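Local structure of gigastasin (Haementeria ghilianii, 5UBM) at residues 50-55 against 87-92; 29-34 against 60-65; 79-84 against 98-103; 105-110 against 118-123. The protein probably inhibits trypsin-like serine proteases, as antistasin-family leech proteins do, through a disulfide-braced loop that lies against another protein chain. All blocks are in the same frame, centred on the assembly; numbering follows the deposited sequence.

In the fold
Contact 1 lies between contact 2 and contacts 3 and 4, and touches the last two. Its strand 87-89 hydrogen-bonds to 98-103 of contact 3, with Lys88 N 3.1 Å from Thr99 O. Its Arg52 reaches into contact 4, where NH1 lies 2.8 Å from Ala106 O. Contacts 3 and 4 also touch, through Asn101 and Ala106, and their centres are about 12 Å apart. Contact 2 is separate. Its centre is about 19 Å from that of contact 1 and about 27 Å from that of contact 4. Residues of contact 3 meet another protein chain most extensively. Trp32 of contact 2 and Phe87 of contact 1 also meet another protein chain; none touches contact 4.

Contact 1. Residues 50-55 against 87-92; sequences CGRGCP and FKTDKK
Arg52 and Thr89 reach toward each other and meet tip to tip. The arginine chain bends at chi3 (63°), which sets the position of NE. There NE donates a weak hydrogen bond to Thr89 OG1, at 3.4 Å and 143°. The methyl CG2 of Thr89 comes slightly closer, 3.2 Å from the same NE, and lies oblique to the guanidinium. One face of that flat group carries a backbone oxygen: Phe87 O sits 3.6 Å above the plane, offset toward the rim. The stronger polar partners of the arginine lie in contact 4. NH1 bonds to Ala106 O and Gly123 O, and NH2 to Asn109 O. Thr89 OG1 also bonds to Asn109 O, so one carbonyl ties both tips together. An alanine here in place of Arg52 would probably leave the carbonyls of Ala106, Gly123 and Asn109 without their guanidinium donor, and Thr89 OG1 with Asn109 O as its remaining named partner. Further along, the ring of Pro55 rests on the backbone of Lys92, with CD 3.2 Å from Lys92 O. The two backbones run almost the same way here, 9° apart. The contact joins two antistasin-type units, of families covering 45-71 and 74-100: a loop held by the disulfides Cys50-Cys69 and Cys54-Cys71 lies against strand 87-89.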
loop_
_atom_site.group_PDB
_atom_site.type_symbol
_atom_site.label_atom_id
_atom_site.label_comp_id
_atom_site.label_asym_id
_atom_site.label_seq_id
_atom_site.Cartn_x
_atom_site.Cartn_y
_atom_site.Cartn_z
ATOM N N CYS C 50 30.852 -16.898 5.266
ATOM C CA CYS C 50 29.838 -16.537 6.247
ATOM C C CYS C 50 29.896 -15.046 6.543
ATOM O O CYS C 50 30.979 -14.469 6.649
ATOM C CB CYS C 50 30.012 -17.354 7.526
ATOM S SG CYS C 50 29.730 -19.127 7.287
ATOM N N GLY C 51 28.721 -14.433 6.667
ATOM C CA GLY C 51 28.600 -13.002 6.879
ATOM C C GLY C 51 29.446 -12.484 8.024
ATOM O O GLY C 51 30.202 -11.523 7.866
ATOM N N ARG C 52 29.324 -13.124 9.180
ATOM C CA ARG C 52 30.113 -12.730 10.340
ATOM C C ARG C 52 30.972 -13.890 10.834
ATOM O O ARG C 52 31.872 -13.706 11.653
ATOM C CB ARG C 52 29.200 -12.209 11.453
ATOM C CG ARG C 52 28.515 -10.893 11.095
ATOM C CD ARG C 52 27.667 -10.344 12.236
ATOM N NE ARG C 52 28.462 -10.006 13.411
ATOM C CZ ARG C 52 29.065 -8.837 13.593
ATOM N NH1 ARG C 52 28.972 -7.890 12.671
ATOM N NH2 ARG C 52 29.761 -8.615 14.698
ATOM N N GLY C 53 30.691 -15.083 10.320
ATOM C CA GLY C 53 31.483 -16.260 10.628
ATOM C C GLY C 53 31.383 -16.729 12.066
ATOM O O GLY C 53 30.595 -16.204 12.853
ATOM N N CYS C 54 32.188 -17.731 12.403
ATOM C CA CYS C 54 32.233 -18.276 13.753
ATOM C C CYS C 54 33.659 -18.268 14.285
ATOM O O CYS C 54 34.613 -18.338 13.510
ATOM C CB CYS C 54 31.676 -19.699 13.782
ATOM S SG CYS C 54 29.909 -19.814 13.464
ATOM N N PRO C 55 33.811 -18.179 15.614
ATOM C CA PRO C 55 35.147 -18.217 16.216
ATOM C C PRO C 55 35.775 -19.610 16.140
ATOM O O PRO C 55 35.042 -20.595 16.086
ATOM C CB PRO C 55 34.886 -17.814 17.671
ATOM C CG PRO C 55 33.474 -18.220 17.920
ATOM C CD PRO C 55 32.752 -17.991 16.622
ATOM N N PHE C 87 23.819 -7.957 12.684
ATOM C CA PHE C 87 23.245 -8.334 13.970
ATOM C C PHE C 87 24.312 -8.315 15.059
ATOM O O PHE C 87 25.468 -8.680 14.823
ATOM C CB PHE C 87 22.596 -9.717 13.887
ATOM C CG PHE C 87 21.224 -9.709 13.275
ATOM C CD1 PHE C 87 21.059 -9.554 11.904
ATOM C CD2 PHE C 87 20.098 -9.873 14.065
ATOM C CE1 PHE C 87 19.796 -9.550 11.336
ATOM C CE2 PHE C 87 18.829 -9.876 13.504
ATOM C CZ PHE C 87 18.676 -9.711 12.138
ATOM N N LYS C 88 23.923 -7.872 16.249
ATOM C CA LYS C 88 24.813 -7.917 17.394
ATOM C C LYS C 88 25.093 -9.367 17.753
ATOM O O LYS C 88 24.169 -10.137 18.009
ATOM C CB LYS C 88 24.208 -7.176 18.583
ATOM C CG LYS C 88 25.100 -7.170 19.809
ATOM C CD LYS C 88 24.588 -6.208 20.865
ATOM C CE LYS C 88 25.588 -6.065 21.998
ATOM N NZ LYS C 88 26.943 -5.700 21.491
ATOM N N THR C 89 26.366 -9.745 17.755
ATOM C CA THR C 89 26.733 -11.131 18.021
ATOM C C THR C 89 27.559 -11.265 19.295
ATOM O O THR C 89 28.370 -10.394 19.610
ATOM C CB THR C 89 27.515 -11.736 16.842
ATOM O OG1 THR C 89 28.740 -11.018 16.661
ATOM C CG2 THR C 89 26.701 -11.644 15.569
ATOM N N ASP C 90 27.354 -12.358 20.026
ATOM C CA ASP C 90 28.096 -12.587 21.263
ATOM C C ASP C 90 29.480 -13.173 20.988
ATOM O O ASP C 90 29.918 -13.258 19.842
ATOM C CB ASP C 90 27.308 -13.503 22.215
ATOM C CG ASP C 90 27.058 -14.900 21.641
ATOM O OD1 ASP C 90 27.555 -15.221 20.541
ATOM O OD2 ASP C 90 26.360 -15.690 22.315
ATOM N N LYS C 91 30.160 -13.590 22.048
ATOM C CA LYS C 91 31.509 -14.123 21.921
ATOM C C LYS C 91 31.488 -15.542 21.357
ATOM O O LYS C 91 32.508 -16.050 20.894
ATOM C CB LYS C 91 32.221 -14.084 23.274
ATOM C CG LYS C 91 32.224 -12.697 23.904
ATOM C CD LYS C 91 33.163 -12.605 25.096
ATOM C CE LYS C 91 32.725 -13.506 26.239
ATOM N NZ LYS C 91 33.674 -13.430 27.390
ATOM N N LYS C 92 30.315 -16.171 21.391
ATOM C CA LYS C 92 30.132 -17.500 20.820
ATOM C C LYS C 92 29.954 -17.424 19.310
ATOM O O LYS C 92 30.251 -18.379 18.591
ATOM C CB LYS C 92 28.918 -18.195 21.436
ATOM C CG LYS C 92 28.955 -18.335 22.940
ATOM C CD LYS C 92 27.669 -18.974 23.442
ATOM C CE LYS C 92 27.423 -20.316 22.762
ATOM N NZ LYS C 92 26.144 -20.944 23.193
#

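Contact 2. Residues 29-34 against 60-65; sequences CGSWDL and QRDKYG
Asp62 faces Asp33 and Leu34 across the contact, and its carboxylate is the centre of the packing. From CB, which is directed at 29-34, CG turns to lie between the backbone N and the carbonyl carbon (chi1 44°). The two oxygens then part. OD2 reaches across: it lies 3.8 Å from Asp33 CB and 3.8 Å from Leu34 CD1. Ser31 OG is more distant, 4.3 Å from Asp62 OD2. OD1 serves its own turn instead. It takes a hydrogen bond from Cys66 N and a weak one from Tyr64 N. The side chains of Asp33 and Asp62 pass each other in opposite directions, their carboxylate planes 56° apart, OD2 to OD2 at 3.9 Å. Such like charges would repel, and Lys68, which touches both side chains, may ease this. Leu34 carries the apolar part: its CD1 is 4.4 Å from Tyr64 CD2, and its CD2 lies over a face of the ring. Ser31 OG accepts from Asp33 N at 3.2 Å, which makes an ST turn. The contact joins two type I turns, Ser31 to Leu34 and Asp62 to Gly65, and packs the loop after helix 26-29 against the end of strand 59-61, which belongs to the Antistasin-like 1 unit.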
loop_
_atom_site.group_PDB
_atom_site.type_symbol
_atom_site.label_atom_id
_atom_site.label_comp_id
_atom_site.label_asym_id
_atom_site.label_seq_id
_atom_site.Cartn_x
_atom_site.Cartn_y
_atom_site.Cartn_z
ATOM N N CYS C 29 19.343 -31.158 -3.755
ATOM C CA CYS C 29 20.297 -31.241 -2.651
ATOM C C CYS C 29 19.594 -31.036 -1.311
ATOM O O CYS C 29 20.043 -31.534 -0.277
ATOM C CB CYS C 29 21.413 -30.211 -2.828
ATOM S SG CYS C 29 21.997 -30.045 -4.532
ATOM N N GLY C 30 18.492 -30.292 -1.338
ATOM C CA GLY C 30 17.636 -30.132 -0.176
ATOM C C GLY C 30 18.201 -29.242 0.911
ATOM O O GLY C 30 17.673 -29.200 2.021
ATOM N N SER C 31 19.274 -28.524 0.598
ATOM C CA SER C 31 19.899 -27.639 1.570
ATOM C C SER C 31 20.697 -26.554 0.868
ATOM O O SER C 31 21.338 -26.815 -0.149
ATOM C CB SER C 31 20.805 -28.430 2.514
ATOM O OG SER C 31 21.449 -27.570 3.437
ATOM N N TRP C 32 20.657 -25.339 1.408
ATOM C CA TRP C 32 21.400 -24.230 0.819
ATOM C C TRP C 32 22.871 -24.281 1.215
ATOM O O TRP C 32 23.678 -23.478 0.746
ATOM C CB TRP C 32 20.787 -22.886 1.222
ATOM C CG TRP C 32 19.434 -22.654 0.624
ATOM C CD1 TRP C 32 18.240 -22.614 1.285
ATOM C CD2 TRP C 32 19.134 -22.457 -0.761
ATOM N NE1 TRP C 32 17.216 -22.397 0.396
ATOM C CE2 TRP C 32 17.738 -22.295 -0.866
ATOM C CE3 TRP C 32 19.908 -22.397 -1.923
ATOM C CZ2 TRP C 32 17.100 -22.075 -2.089
ATOM C CZ3 TRP C 32 19.274 -22.180 -3.134
ATOM C CH2 TRP C 32 17.885 -22.018 -3.207
ATOM N N ASP C 33 23.215 -25.232 2.076
ATOM C CA ASP C 33 24.606 -25.472 2.441
ATOM C C ASP C 33 25.306 -26.328 1.389
ATOM O O ASP C 33 26.475 -26.668 1.541
ATOM C CB ASP C 33 24.693 -26.150 3.807
ATOM C CG ASP C 33 24.083 -25.314 4.910
ATOM O OD1 ASP C 33 24.236 -24.073 4.867
ATOM O OD2 ASP C 33 23.450 -25.897 5.816
ATOM N N LEU C 34 24.579 -26.675 0.328
ATOM C CA LEU C 34 25.096 -27.548 -0.722
ATOM C C LEU C 34 25.003 -26.895 -2.105
ATOM O O LEU C 34 24.232 -25.958 -2.307
ATOM C CB LEU C 34 24.345 -28.886 -0.722
ATOM C CG LEU C 34 24.694 -29.945 0.333
ATOM C CD1 LEU C 34 24.206 -29.560 1.720
ATOM C CD2 LEU C 34 24.128 -31.300 -0.061
ATOM N N GLN C 60 28.754 -25.178 13.037
ATOM C CA GLN C 60 27.920 -26.370 13.027
ATOM C C GLN C 60 28.067 -27.088 11.695
ATOM O O GLN C 60 28.554 -26.507 10.724
ATOM C CB GLN C 60 26.454 -26.019 13.271
ATOM C CG GLN C 60 26.180 -25.349 14.600
ATOM C CD GLN C 60 24.700 -25.130 14.832
ATOM O OE1 GLN C 60 23.862 -25.833 14.263
ATOM N NE2 GLN C 60 24.367 -24.147 15.664
ATOM N N ARG C 61 27.647 -28.349 11.648
ATOM C CA ARG C 61 27.640 -29.102 10.398
ATOM C C ARG C 61 26.421 -30.014 10.295
ATOM O O ARG C 61 25.912 -30.505 11.301
ATOM C CB ARG C 61 28.933 -29.908 10.251
ATOM C CG ARG C 61 30.133 -29.033 9.921
ATOM C CD ARG C 61 31.457 -29.767 9.982
ATOM N NE ARG C 61 32.564 -28.814 9.997
ATOM C CZ ARG C 61 33.058 -28.222 8.913
ATOM N NH1 ARG C 61 32.552 -28.493 7.718
ATOM N NH2 ARG C 61 34.061 -27.361 9.025
ATOM N N ASP C 62 25.958 -30.231 9.070
ATOM C CA ASP C 62 24.729 -30.983 8.835
ATOM C C ASP C 62 24.949 -32.491 8.770
ATOM O O ASP C 62 26.018 -32.992 9.117
ATOM C CB ASP C 62 24.060 -30.502 7.546
ATOM C CG ASP C 62 25.046 -30.324 6.409
ATOM O OD1 ASP C 62 26.122 -30.961 6.447
ATOM O OD2 ASP C 62 24.745 -29.544 5.477
ATOM N N LYS C 63 23.919 -33.201 8.315
ATOM C CA LYS C 63 23.930 -34.659 8.216
ATOM C C LYS C 63 25.085 -35.169 7.362
ATOM O O LYS C 63 25.559 -36.292 7.543
ATOM C CB LYS C 63 22.605 -35.157 7.632
ATOM C CG LYS C 63 21.368 -34.567 8.289
ATOM C CD LYS C 63 20.245 -34.386 7.279
ATOM C CE LYS C 63 19.867 -35.703 6.625
ATOM N NZ LYS C 63 19.370 -36.692 7.619
ATOM N N TYR C 64 25.526 -34.335 6.427
ATOM C CA TYR C 64 26.600 -34.690 5.510
ATOM C C TYR C 64 27.933 -34.141 6.010
ATOM O O TYR C 64 28.986 -34.415 5.435
ATOM C CB TYR C 64 26.296 -34.161 4.105
ATOM C CG TYR C 64 24.853 -34.335 3.676
ATOM C CD1 TYR C 64 24.435 -35.480 3.009
ATOM C CD2 TYR C 64 23.906 -33.349 3.936
ATOM C CE1 TYR C 64 23.118 -35.640 2.617
ATOM C CE2 TYR C 64 22.590 -33.501 3.550
ATOM C CZ TYR C 64 22.201 -34.647 2.890
ATOM O OH TYR C 64 20.891 -34.800 2.502
ATOM N N GLY C 65 27.878 -33.357 7.082
ATOM C CA GLY C 65 29.075 -32.798 7.680
ATOM C C GLY C 65 29.568 -31.547 6.981
ATOM O O GLY C 65 30.733 -31.173 7.116
#

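Contact 3. Residues 79-84 against 98-103; sequences CRLGCT and CTCNTK
Thr99 O lies 4.2 Å from Cys83 SG and takes a backbone hydrogen bond from Lys88 N of the neighbouring strand. Across the contact itself the ties are covalent. Cys79 SG and Cys98 SG are bonded at 2.0 Å with a right-handed twist (chi3 91°). Cys83 SG and Cys100 SG are also 2.0 Å apart, but with a left-handed twist (chi3 -81°). The first bridge is reached from unlike positions: Cys98 SG is anti to its backbone N, whereas Cys79 SG sits between its N and its carbonyl carbon. In the second bridge both sulfurs lie beside their own backbone N. Leu81 adds an apolar touch, its CD2 4.1 Å from Cys100 SG. The loop is thus pinned at Cys79 and Cys83, on either side of Leu81. Its outer side meets another protein: Arg80 NH1 makes a salt bridge to an acidic side chain of that other chain. This is consistent with the arginine of an antistasin-type inhibitory loop entering a protease pocket. In the fold, the loop follows strand 78-79, and strand 99-100 hydrogen-bonds through its backbone to strand 87-89. Cys79 forms an antiparallel ladder with a strand of that other chain, which carries the sheet over into the partner protein.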
loop_
_atom_site.group_PDB
_atom_site.type_symbol
_atom_site.label_atom_id
_atom_site.label_comp_id
_atom_site.label_asym_id
_atom_site.label_seq_id
_atom_site.Cartn_x
_atom_site.Cartn_y
_atom_site.Cartn_z
ATOM N N CYS C 79 14.437 -12.218 13.987
ATOM C CA CYS C 79 13.611 -11.369 13.144
ATOM C C CYS C 79 14.327 -11.201 11.809
ATOM O O CYS C 79 15.554 -11.281 11.750
ATOM C CB CYS C 79 13.358 -10.014 13.803
ATOM S SG CYS C 79 14.832 -8.966 13.937
ATOM N N ARG C 80 13.573 -10.971 10.738
ATOM C CA ARG C 80 14.166 -10.916 9.409
ATOM C C ARG C 80 14.407 -9.477 8.965
ATOM O O ARG C 80 14.118 -9.076 7.835
ATOM C CB ARG C 80 13.294 -11.693 8.430
ATOM C CG ARG C 80 13.206 -13.141 8.870
ATOM C CD ARG C 80 12.509 -14.082 7.917
ATOM N NE ARG C 80 12.707 -15.444 8.405
ATOM C CZ ARG C 80 12.237 -16.542 7.827
ATOM N NH1 ARG C 80 11.514 -16.469 6.715
ATOM N NH2 ARG C 80 12.499 -17.721 8.369
ATOM N N LEU C 81 14.981 -8.721 9.889
ATOM C CA LEU C 81 15.342 -7.330 9.684
ATOM C C LEU C 81 16.771 -7.207 9.161
ATOM O O LEU C 81 17.677 -7.887 9.648
ATOM C CB LEU C 81 15.195 -6.575 10.999
ATOM C CG LEU C 81 15.377 -5.071 10.997
ATOM C CD1 LEU C 81 14.175 -4.427 10.328
ATOM C CD2 LEU C 81 15.547 -4.580 12.429
ATOM N N GLY C 82 16.975 -6.342 8.171
ATOM C CA GLY C 82 18.312 -6.093 7.657
ATOM C C GLY C 82 19.073 -5.027 8.436
ATOM O O GLY C 82 18.931 -3.834 8.166
ATOM N N CYS C 83 19.880 -5.459 9.403
ATOM C CA CYS C 83 20.688 -4.545 10.217
ATOM C C CYS C 83 21.798 -3.880 9.413
ATOM O O CYS C 83 22.607 -4.558 8.776
ATOM C CB CYS C 83 21.307 -5.283 11.410
ATOM S SG CYS C 83 20.147 -5.792 12.711
ATOM N N THR C 84 21.839 -2.553 9.464
ATOM C CA THR C 84 22.858 -1.782 8.759
ATOM C C THR C 84 24.277 -2.201 9.146
ATOM O O THR C 84 25.145 -2.341 8.287
ATOM C CB THR C 84 22.695 -0.274 9.025
ATOM O OG1 THR C 84 21.319 0.098 8.866
ATOM C CG2 THR C 84 23.547 0.529 8.064
ATOM N N CYS C 98 16.838 -10.070 17.658
ATOM C CA CYS C 98 16.435 -8.857 16.965
ATOM C C CYS C 98 17.086 -7.628 17.581
ATOM O O CYS C 98 16.406 -6.696 18.012
ATOM C CB CYS C 98 14.916 -8.705 16.978
ATOM S SG CYS C 98 14.291 -7.817 15.541
ATOM N N THR C 99 18.411 -7.645 17.626
ATOM C CA THR C 99 19.182 -6.504 18.087
ATOM C C THR C 99 20.246 -6.178 17.054
ATOM O O THR C 99 20.995 -7.055 16.625
ATOM C CB THR C 99 19.835 -6.778 19.443
ATOM O OG1 THR C 99 18.812 -6.960 20.432
ATOM C CG2 THR C 99 20.738 -5.617 19.845
ATOM N N CYS C 100 20.298 -4.924 16.633
ATOM C CA CYS C 100 21.277 -4.517 15.638
ATOM C C CYS C 100 22.532 -4.011 16.311
ATOM O O CYS C 100 22.478 -3.526 17.435
ATOM C CB CYS C 100 20.701 -3.441 14.720
ATOM S SG CYS C 100 19.485 -4.059 13.545
ATOM N N ASN C 101 23.664 -4.147 15.629
ATOM C CA ASN C 101 24.894 -3.501 16.058
ATOM C C ASN C 101 24.780 -1.990 15.932
ATOM O O ASN C 101 24.004 -1.487 15.119
ATOM C CB ASN C 101 26.083 -3.994 15.229
ATOM C CG ASN C 101 26.654 -5.303 15.737
ATOM O OD1 ASN C 101 26.885 -5.471 16.931
ATOM N ND2 ASN C 101 26.884 -6.239 14.825
ATOM N N THR C 102 25.547 -1.264 16.738
ATOM C CA THR C 102 25.767 0.150 16.469
ATOM C C THR C 102 26.990 0.247 15.570
ATOM O O THR C 102 27.667 -0.755 15.332
ATOM C CB THR C 102 25.986 0.979 17.752
ATOM O OG1 THR C 102 27.060 0.418 18.515
ATOM C CG2 THR C 102 24.728 0.996 18.599
ATOM N N LYS C 103 27.281 1.448 15.083
ATOM C CA LYS C 103 28.462 1.677 14.258
ATOM C C LYS C 103 29.743 1.227 14.974
ATOM O O LYS C 103 30.772 0.983 14.340
ATOM C CB LYS C 103 28.550 3.158 13.886
ATOM C CG LYS C 103 29.659 3.513 12.914
ATOM C CD LYS C 103 29.631 4.995 12.567
ATOM C CE LYS C 103 30.728 5.357 11.578
ATOM N NZ LYS C 103 30.695 6.805 11.224
#

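Contact 4. Residues 105-110 against 118-123; sequences TACVNI and CNPESG
Cys107 and Cys118 are joined by a disulfide, which ties a type I turn (Thr105 to Val108) to the beta hairpin of strands 117-119 and 124-126. The sulfurs are 2.0 Å apart and the bridge has a left-handed twist (chi3 -88°). Cys118 SG is anti to its backbone N, and Cys107 SG lies beside its own. Ile110 packs alongside the bridge. Its CG2 meets Cys118 CB at 3.8 Å, and its CD1 lies 3.9 Å from Cys118 SG and near Gly123 O. An alanine in place of this isoleucine would probably open a gap beside Cys118 and leave the disulfide less firmly packed. Beyond the bridge, Cys107 SG also rests on Pro120, 3.6 Å from its CA. Ala106 also packs on this turn. Its CB touches Pro120 O at 3.8 Å, and its carbonyl O is 3.3 Å from Gly123 CA. Gly123 has a positive phi and lies tight against that oxygen, which suits a residue without a side chain.

The next shell fixes the backbones. Arg52, which binds the carbonyls of Ala106 and Gly123, also touches Ile110. Thr105 OG1, on the first residue of the turn, is hydrogen-bonded to Asn101 OD1. At the hairpin end, Asn119 O accepts from both Ser122 N and Gly123 N. The side chain of Asn119 adds an Asx turn: Glu121 N donates to its OD1 at 2.9 Å, from a point 45° out of the amide carbonyl plane.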
loop_
_atom_site.group_PDB
_atom_site.type_symbol
_atom_site.label_atom_id
_atom_site.label_comp_id
_atom_site.label_asym_id
_atom_site.label_seq_id
_atom_site.Cartn_x
_atom_site.Cartn_y
_atom_site.Cartn_z
ATOM N N THR C 105 29.938 -1.446 17.399
ATOM C CA THR C 105 30.023 -2.886 17.622
ATOM C C THR C 105 29.856 -3.643 16.311
ATOM O O THR C 105 29.702 -4.866 16.300
ATOM C CB THR C 105 28.965 -3.373 18.642
ATOM O OG1 THR C 105 27.648 -3.245 18.086
ATOM C CG2 THR C 105 29.062 -2.562 19.923
ATOM N N ALA C 106 29.902 -2.899 15.211
ATOM C CA ALA C 106 29.749 -3.461 13.876
ATOM C C ALA C 106 30.807 -4.518 13.591
ATOM O O ALA C 106 30.526 -5.538 12.961
ATOM C CB ALA C 106 29.813 -2.360 12.834
ATOM N N CYS C 107 32.021 -4.264 14.063
ATOM C CA CYS C 107 33.137 -5.179 13.859
ATOM C C CYS C 107 33.540 -5.874 15.159
ATOM O O CYS C 107 34.629 -6.437 15.266
ATOM C CB CYS C 107 34.332 -4.431 13.262
ATOM S SG CYS C 107 34.085 -3.910 11.547
ATOM N N VAL C 108 32.655 -5.831 16.147
ATOM C CA VAL C 108 32.875 -6.552 17.393
ATOM C C VAL C 108 32.235 -7.934 17.309
ATOM O O VAL C 108 31.060 -8.057 16.957
ATOM C CB VAL C 108 32.306 -5.785 18.596
ATOM C CG1 VAL C 108 32.350 -6.648 19.844
ATOM C CG2 VAL C 108 33.073 -4.497 18.800
ATOM N N ASN C 109 33.021 -8.961 17.630
ATOM C CA ASN C 109 32.606 -10.356 17.501
ATOM C C ASN C 109 32.291 -10.704 16.055
ATOM O O ASN C 109 31.139 -10.925 15.687
ATOM C CB ASN C 109 31.402 -10.659 18.398
ATOM C CG ASN C 109 31.758 -10.649 19.870
ATOM O OD1 ASN C 109 32.733 -11.271 20.288
ATOM N ND2 ASN C 109 30.974 -9.929 20.663
ATOM N N ILE C 110 33.336 -10.739 15.237
ATOM C CA ILE C 110 33.216 -11.112 13.837
ATOM C C ILE C 110 34.496 -11.843 13.440
ATOM O O ILE C 110 35.556 -11.600 14.016
ATOM C CB ILE C 110 32.967 -9.878 12.929
ATOM C CG1 ILE C 110 32.413 -10.306 11.570
ATOM C CG2 ILE C 110 34.232 -9.032 12.785
ATOM C CD1 ILE C 110 32.018 -9.148 10.676
ATOM N N CYS C 118 36.481 -7.338 7.872
ATOM C CA CYS C 118 35.255 -6.733 8.371
ATOM C C CYS C 118 35.091 -5.314 7.839
ATOM O O CYS C 118 35.962 -4.465 8.018
ATOM C CB CYS C 118 35.232 -6.719 9.899
ATOM S SG CYS C 118 33.905 -5.695 10.588
ATOM N N ASN C 119 33.972 -5.071 7.168
ATOM C CA ASN C 119 33.634 -3.735 6.707
ATOM C C ASN C 119 32.905 -2.994 7.811
ATOM O O ASN C 119 31.777 -3.344 8.157
ATOM C CB ASN C 119 32.775 -3.799 5.443
ATOM C CG ASN C 119 32.519 -2.432 4.831
ATOM O OD1 ASN C 119 32.730 -1.398 5.463
ATOM N ND2 ASN C 119 32.047 -2.425 3.591
ATOM N N PRO C 120 33.546 -1.957 8.366
ATOM C CA PRO C 120 32.982 -1.185 9.479
ATOM C C PRO C 120 31.677 -0.476 9.121
ATOM O O PRO C 120 30.959 -0.052 10.023
ATOM C CB PRO C 120 34.084 -0.168 9.796
ATOM C CG PRO C 120 34.881 -0.068 8.540
ATOM C CD PRO C 120 34.858 -1.438 7.944
ATOM N N GLU C 121 31.374 -0.356 7.833
ATOM C CA GLU C 121 30.154 0.323 7.414
ATOM C C GLU C 121 28.963 -0.625 7.266
ATOM O O GLU C 121 27.825 -0.171 7.150
ATOM C CB GLU C 121 30.381 1.073 6.099
ATOM C CG GLU C 121 30.844 2.510 6.284
ATOM C CD GLU C 121 30.851 3.294 4.985
ATOM O OE1 GLU C 121 31.934 3.437 4.375
ATOM O OE2 GLU C 121 29.769 3.768 4.572
ATOM N N SER C 122 29.217 -1.932 7.280
ATOM C CA SER C 122 28.136 -2.901 7.112
ATOM C C SER C 122 28.140 -3.989 8.180
ATOM O O SER C 122 27.163 -4.726 8.322
ATOM C CB SER C 122 28.208 -3.549 5.728
ATOM O OG SER C 122 29.337 -4.399 5.616
ATOM N N GLY C 123 29.234 -4.087 8.928
ATOM C CA GLY C 123 29.377 -5.127 9.932
ATOM C C GLY C 123 29.366 -6.501 9.290
ATOM O O GLY C 123 28.745 -7.435 9.795
#